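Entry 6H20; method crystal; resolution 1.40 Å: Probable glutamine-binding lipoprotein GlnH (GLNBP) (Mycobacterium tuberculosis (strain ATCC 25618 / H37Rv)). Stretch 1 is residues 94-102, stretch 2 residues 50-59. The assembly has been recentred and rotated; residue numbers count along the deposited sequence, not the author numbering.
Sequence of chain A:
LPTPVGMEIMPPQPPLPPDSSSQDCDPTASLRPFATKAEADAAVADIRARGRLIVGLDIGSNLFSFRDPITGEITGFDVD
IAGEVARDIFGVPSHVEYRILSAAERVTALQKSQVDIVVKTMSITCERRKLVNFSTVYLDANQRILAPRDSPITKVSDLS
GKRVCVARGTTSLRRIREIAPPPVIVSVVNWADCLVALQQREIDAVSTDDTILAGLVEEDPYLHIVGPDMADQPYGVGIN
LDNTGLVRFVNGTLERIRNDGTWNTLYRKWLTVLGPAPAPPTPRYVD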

ATOM      1  N   SER A  94      -3.348  -5.085  20.679  1.00 34.51           N
ATOM      2  CA  SER A  94      -2.670  -3.857  21.095  1.00 37.33           C
ATOM      3  C   SER A  94      -1.157  -3.991  21.271  1.00 39.38           C
ATOM      4  O   SER A  94      -0.510  -2.998  21.622  1.00 45.60           O
ATOM      5  CB  SER A  94      -3.297  -3.295  22.374  1.00 40.68           C
ATOM      6  OG  SER A  94      -3.320  -4.275  23.393  1.00 45.91           O
ATOM      7  N   HIS A  95      -0.570  -5.163  21.028  1.00 30.76           N
ATOM      8  CA  HIS A  95       0.871  -5.354  21.216  1.00 27.41           C
ATOM      9  C   HIS A  95       1.619  -5.105  19.905  1.00 29.03           C
ATOM     10  O   HIS A  95       2.171  -6.014  19.276  1.00 25.35           O
ATOM     11  CB  HIS A  95       1.156  -6.745  21.763  1.00 32.23           C
ATOM     12  CG  HIS A  95       0.617  -6.970  23.138  1.00 35.57           C
ATOM     13  ND1 HIS A  95      -0.597  -7.579  23.370  1.00 38.83           N
ATOM     14  CD2 HIS A  95       1.124  -6.665  24.355  1.00 36.92           C
ATOM     15  CE1 HIS A  95      -0.813  -7.641  24.673  1.00 37.35           C
ATOM     16  NE2 HIS A  95       0.215  -7.090  25.292  1.00 40.61           N
ATOM     17  N   VAL A  96       1.644  -3.831  19.510  1.00 25.24           N
ATOM     18  CA  VAL A  96       2.252  -3.396  18.260  1.00 21.81           C
ATOM     19  C   VAL A  96       3.118  -2.171  18.524  1.00 26.57           C
ATOM     20  O   VAL A  96       2.708  -1.251  19.243  1.00 31.05           O
ATOM     21  CB  VAL A  96       1.172  -3.058  17.208  1.00 23.49           C
ATOM     22  CG1 VAL A  96       1.798  -2.463  15.974  1.00 26.03           C
ATOM     23  CG2 VAL A  96       0.369  -4.300  16.835  1.00 21.78           C
ATOM     24  N   GLU A  97       4.311  -2.155  17.929  1.00 21.80           N
ATOM     25  CA  GLU A  97       5.153  -0.971  17.845  1.00 21.64           C
ATOM     26  C   GLU A  97       5.384  -0.663  16.369  1.00 23.77           C
ATOM     27  O   GLU A  97       5.582  -1.576  15.559  1.00 23.81           O
ATOM     28  CB  GLU A  97       6.493  -1.236  18.548  1.00 22.60           C
ATOM     29  CG  GLU A  97       7.543  -0.136  18.353  1.00 27.02           C
ATOM     30  CD  GLU A  97       8.856  -0.446  19.056  1.00 29.76           C
ATOM     31  OE1 GLU A  97       9.101  -1.630  19.355  1.00 30.44           O
ATOM     32  OE2 GLU A  97       9.640   0.494  19.323  1.00 31.16           O
ATOM     33  N   TYR A  98       5.319   0.614  16.008  1.00 21.89           N
ATOM     34  CA  TYR A  98       5.457   1.034  14.618  1.00 21.31           C
ATOM     35  C   TYR A  98       6.868   1.537  14.353  1.00 24.69           C
ATOM     36  O   TYR A  98       7.487   2.169  15.215  1.00 27.05           O
ATOM     37  CB  TYR A  98       4.433   2.123  14.262  1.00 21.37           C
ATOM     38  CG  TYR A  98       3.028   1.669  14.537  1.00 19.70           C
ATOM     39  CD1 TYR A  98       2.419   0.720  13.724  1.00 19.63           C
ATOM     40  CD2 TYR A  98       2.332   2.124  15.645  1.00 22.84           C
ATOM     41  CE1 TYR A  98       1.146   0.266  13.984  1.00 18.95           C
ATOM     42  CE2 TYR A  98       1.055   1.674  15.922  1.00 25.56           C
ATOM     43  CZ  TYR A  98       0.469   0.735  15.080  1.00 21.16           C
ATOM     44  OH  TYR A  98      -0.788   0.262  15.328  1.00 24.77           O
ATOM     45  N   ARG A  99       7.400   1.197  13.183  1.00 21.06           N
ATOM     46  CA  ARG A  99       8.586   1.844  12.643  1.00 25.13           C
ATOM     47  C   ARG A  99       8.135   2.673  11.457  1.00 20.90           C
ATOM     48  O   ARG A  99       7.587   2.130  10.491  1.00 21.21           O
ATOM     49  CB  ARG A  99       9.663   0.852  12.202  1.00 24.05           C
ATOM     50  CG  ARG A  99      10.955   1.585  11.796  1.00 31.45           C
ATOM     51  CD  ARG A  99      12.076   0.674  11.292  1.00 31.61           C
ATOM     52  NE  ARG A  99      12.564  -0.242  12.314  1.00 35.79           N
ATOM     53  CZ  ARG A  99      13.646  -0.041  13.063  1.00 33.29           C
ATOM     54  NH1 ARG A  99      14.375   1.067  12.923  1.00 37.47           N
ATOM     55  NH2 ARG A  99      13.995  -0.954  13.962  1.00 34.89           N
ATOM     56  N   ILE A 100       8.344   3.981  11.531  1.00 20.60           N
ATOM     57  CA  ILE A 100       7.885   4.869  10.469  1.00 21.12           C
ATOM     58  C   ILE A 100       8.827   4.754   9.278  1.00 23.93           C
ATOM     59  O   ILE A 100      10.034   5.002   9.398  1.00 26.23           O
ATOM     60  CB  ILE A 100       7.782   6.317  10.967  1.00 24.17           C
ATOM     61  CG1 ILE A 100       6.897   6.386  12.216  1.00 26.38           C
ATOM     62  CG2 ILE A 100       7.285   7.234   9.857  1.00 25.31           C
ATOM     63  CD1 ILE A 100       5.473   5.963  12.017  1.00 30.20           C
ATOM     64  N   LEU A 101       8.275   4.377   8.122  1.00 22.67           N
ATOM     65  CA  LEU A 101       9.037   4.105   6.913  1.00 25.42           C
ATOM     66  C   LEU A 101       8.342   4.779   5.741  1.00 23.20           C
ATOM     67  O   LEU A 101       7.112   4.772   5.666  1.00 25.94           O
ATOM     68  CB  LEU A 101       9.022   2.589   6.606  1.00 31.55           C
ATOM     69  CG  LEU A 101       9.630   1.566   7.559  1.00 33.71           C
ATOM     70  CD1 LEU A 101       9.301   0.176   7.079  1.00 29.53           C
ATOM     71  CD2 LEU A 101      11.134   1.756   7.653  1.00 35.11           C
ATOM     72  N   SER A 102       9.125   5.338   4.816  1.00 21.74           N
ATOM     73  CA  SER A 102       8.533   5.805   3.569  1.00 23.93           C
ATOM     74  C   SER A 102       8.350   4.639   2.593  1.00 21.46           C
ATOM     75  O   SER A 102       8.836   3.521   2.811  1.00 21.78           O
ATOM     76  CB  SER A 102       9.406   6.867   2.918  1.00 22.35           C
ATOM     77  OG  SER A 102      10.613   6.292   2.450  1.00 24.77           O
TER
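Stretch 2, residues 50-59: RGRLIVGLDI

What forms the apolar centre of the contact? It lies on the sheet face that carries V96, Y98 and I100 from stretch 1 and L53, V55 and L57 from stretch 2. V96 and V55, both with chi1 in the t well, meet at 3.6 Å between V96 CG1 and V55 CG2. The Y98 ring, with chi1 m, spans two residues of the neighbouring strand: its CD1 is 4.0 Å from V55 CB and 3.6 Å from L57 CD1. L57, p at both chi1 and chi2, points to this face, and the end of its side chain comes nearer to stretch 1.

How does the backbone of stretch 2 run beside stretch 1? Residues 53-57 form an extended strand that pairs in parallel with strand 96-100; the two axes approach to 4.5 Å and cross at -32°, the strands pointing the same way from N to C. The register sets V96 beside L53, E97 beside I54, Y98 beside V55 and R99 beside G56, with CA-to-CA distances of 4.7 to 4.8 Å, and widens to 5.4 Å between I100 CA and L57 CA.

Which hydrogen bonds hold that register? As is usual between parallel strands, alternate residues use both N and O across the gap. L53 N donates to H95 O at 2.9 Å, and E97 N to L53 O at 2.9 Å; V55 N then reaches E97 O at 2.8 Å, while R99 N reaches V55 O at 2.9 Å. The ladder closes with L57 N to R99 O at 3.2 Å and L101 N to L57 O at 2.8 Å.

What occupies the other face? E97, I54 and R99 point there, and G56 leaves room for L101: L101 CD1 lies 3.7 Å from G56 CA, and an ideal CB on the glycine would sit only 2.5 Å from that methyl carbon, a clash.

Where does the contact turn polar? At the N-terminal end of the pairing, E97 extends with chi1 and chi2 both t, and its carboxylate forms a salt bridge with R52. OE1 of E97 accepts from R52 NE at 2.8 Å and from R52 NH2 at 3.0 Å, lying at the guanidinium edge near its plane. R52 NH1 binds R50 O at 2.9 Å, so the same guanidinium also ties back to its own stretch. Nearby, H95 CD2 lies 3.7 Å from G51 O, where G51 leaves the preceding helix with positive phi.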

ATOM      1  N   ARG A  50       9.617 -11.058  22.125  1.00 29.43           N
ATOM      2  CA  ARG A  50       9.933  -9.634  22.093  1.00 31.38           C
ATOM      3  C   ARG A  50       8.804  -8.776  22.643  1.00 29.54           C
ATOM      4  O   ARG A  50       9.015  -7.579  22.872  1.00 31.79           O
ATOM      5  CB  ARG A  50      10.306  -9.175  20.679  1.00 30.06           C
ATOM      6  CG  ARG A  50      11.699  -9.600  20.230  1.00 33.21           C
ATOM      7  CD  ARG A  50      12.127  -8.879  18.959  1.00 33.20           C
ATOM      8  NE  ARG A  50      11.414  -9.373  17.780  1.00 33.14           N
ATOM      9  CZ  ARG A  50      11.789 -10.433  17.069  1.00 32.41           C
ATOM     10  NH1 ARG A  50      12.874 -11.115  17.410  1.00 38.12           N
ATOM     11  NH2 ARG A  50      11.079 -10.811  16.011  1.00 32.03           N
ATOM     12  N   GLY A  51       7.623  -9.357  22.864  1.00 30.32           N
ATOM     13  CA  GLY A  51       6.546  -8.686  23.555  1.00 32.37           C
ATOM     14  C   GLY A  51       5.646  -7.853  22.676  1.00 31.57           C
ATOM     15  O   GLY A  51       4.602  -7.384  23.152  1.00 34.53           O
ATOM     16  N   ARG A  52       6.010  -7.652  21.414  1.00 27.42           N
ATOM     17  CA  ARG A  52       5.183  -6.868  20.508  1.00 25.63           C
ATOM     18  C   ARG A  52       5.592  -7.163  19.076  1.00 20.95           C
ATOM     19  O   ARG A  52       6.735  -7.555  18.805  1.00 24.61           O
ATOM     20  CB  ARG A  52       5.287  -5.358  20.783  1.00 27.47           C
ATOM     21  CG  ARG A  52       6.536  -4.692  20.207  1.00 28.44           C
ATOM     22  CD  ARG A  52       7.799  -5.059  20.981  1.00 30.05           C
ATOM     23  NE  ARG A  52       8.888  -4.128  20.696  1.00 30.03           N
ATOM     24  CZ  ARG A  52      10.164  -4.357  20.999  1.00 32.43           C
ATOM     25  NH1 ARG A  52      10.508  -5.491  21.599  1.00 31.20           N
ATOM     26  NH2 ARG A  52      11.092  -3.455  20.704  1.00 33.55           N
ATOM     27  N   LEU A  53       4.637  -6.976  18.171  1.00 20.24           N
ATOM     28  CA  LEU A  53       4.868  -7.043  16.734  1.00 18.82           C
ATOM     29  C   LEU A  53       5.329  -5.675  16.249  1.00 23.43           C
ATOM     30  O   LEU A  53       4.694  -4.660  16.557  1.00 23.50           O
ATOM     31  CB  LEU A  53       3.557  -7.414  16.038  1.00 19.20           C
ATOM     32  CG  LEU A  53       3.548  -7.520  14.513  1.00 20.81           C
ATOM     33  CD1 LEU A  53       4.343  -8.755  14.083  1.00 19.14           C
ATOM     34  CD2 LEU A  53       2.115  -7.588  13.966  1.00 20.63           C
ATOM     35  N   ILE A  54       6.441  -5.641  15.514  1.00 21.60           N
ATOM     36  CA  ILE A  54       6.989  -4.388  14.993  1.00 22.58           C
ATOM     37  C   ILE A  54       6.563  -4.256  13.539  1.00 23.07           C
ATOM     38  O   ILE A  54       6.902  -5.103  12.700  1.00 19.83           O
ATOM     39  CB  ILE A  54       8.515  -4.327  15.150  1.00 23.95           C
ATOM     40  CG1 ILE A  54       8.886  -4.489  16.627  1.00 26.14           C
ATOM     41  CG2 ILE A  54       9.055  -3.017  14.579  1.00 27.34           C
ATOM     42  CD1 ILE A  54      10.368  -4.710  16.876  1.00 30.82           C
ATOM     43  N   VAL A  55       5.806  -3.193  13.250  1.00 19.95           N
ATOM     44  CA  VAL A  55       5.091  -3.023  11.990  1.00 20.19           C
ATOM     45  C   VAL A  55       5.629  -1.787  11.287  1.00 21.89           C
ATOM     46  O   VAL A  55       5.632  -0.697  11.863  1.00 20.03           O
ATOM     47  CB  VAL A  55       3.583  -2.860  12.245  1.00 17.15           C
ATOM     48  CG1 VAL A  55       2.825  -2.642  10.930  1.00 19.29           C
ATOM     49  CG2 VAL A  55       3.028  -4.069  12.989  1.00 18.58           C
ATOM     50  N   GLY A  56       6.022  -1.950  10.024  1.00 20.91           N
ATOM     51  CA  GLY A  56       6.473  -0.826   9.219  1.00 23.17           C
ATOM     52  C   GLY A  56       5.317  -0.211   8.456  1.00 24.28           C
ATOM     53  O   GLY A  56       4.568  -0.914   7.770  1.00 20.36           O
ATOM     54  N   LEU A  57       5.174   1.103   8.588  1.00 19.35           N
ATOM     55  CA  LEU A  57       4.136   1.874   7.898  1.00 19.05           C
ATOM     56  C   LEU A  57       4.486   3.345   8.082  1.00 22.97           C
ATOM     57  O   LEU A  57       5.594   3.676   8.512  1.00 19.15           O
ATOM     58  CB  LEU A  57       2.731   1.507   8.389  1.00 20.36           C
ATOM     59  CG  LEU A  57       2.440   1.355   9.887  1.00 19.06           C
ATOM     60  CD1 LEU A  57       2.622   2.669  10.659  1.00 22.04           C
ATOM     61  CD2 LEU A  57       1.024   0.796  10.076  1.00 21.05           C
ATOM     62  N   ASP A  58       3.555   4.239   7.764  1.00 19.89           N
ATOM     63  CA  ASP A  58       3.832   5.666   7.951  1.00 23.20           C
ATOM     64  C   ASP A  58       2.569   6.363   8.431  1.00 26.83           C
ATOM     65  O   ASP A  58       1.580   5.719   8.797  1.00 30.36           O
ATOM     66  CB  ASP A  58       4.414   6.303   6.681  1.00 27.05           C
ATOM     67  CG  ASP A  58       3.364   6.541   5.588  1.00 32.12           C
ATOM     68  OD1 ASP A  58       2.171   6.226   5.767  1.00 37.78           O
ATOM     69  OD2 ASP A  58       3.753   7.061   4.531  1.00 43.14           O
ATOM     70  N   ILE A  59       2.583   7.697   8.390  1.00 25.81           N
ATOM     71  CA  ILE A  59       1.368   8.465   8.627  1.00 30.47           C
ATOM     72  C   ILE A  59       0.967   9.313   7.417  1.00 23.22           C
ATOM     73  O   ILE A  59       0.216  10.266   7.547  1.00 29.83           O
ATOM     74  CB  ILE A  59       1.426   9.257   9.948  1.00 32.07           C
ATOM     75  CG1 ILE A  59       2.590  10.251   9.949  1.00 30.19           C
ATOM     76  CG2 ILE A  59       1.578   8.305  11.122  1.00 33.88           C
ATOM     77  CD1 ILE A  59       2.627  11.137  11.186  1.00 37.03           C
TER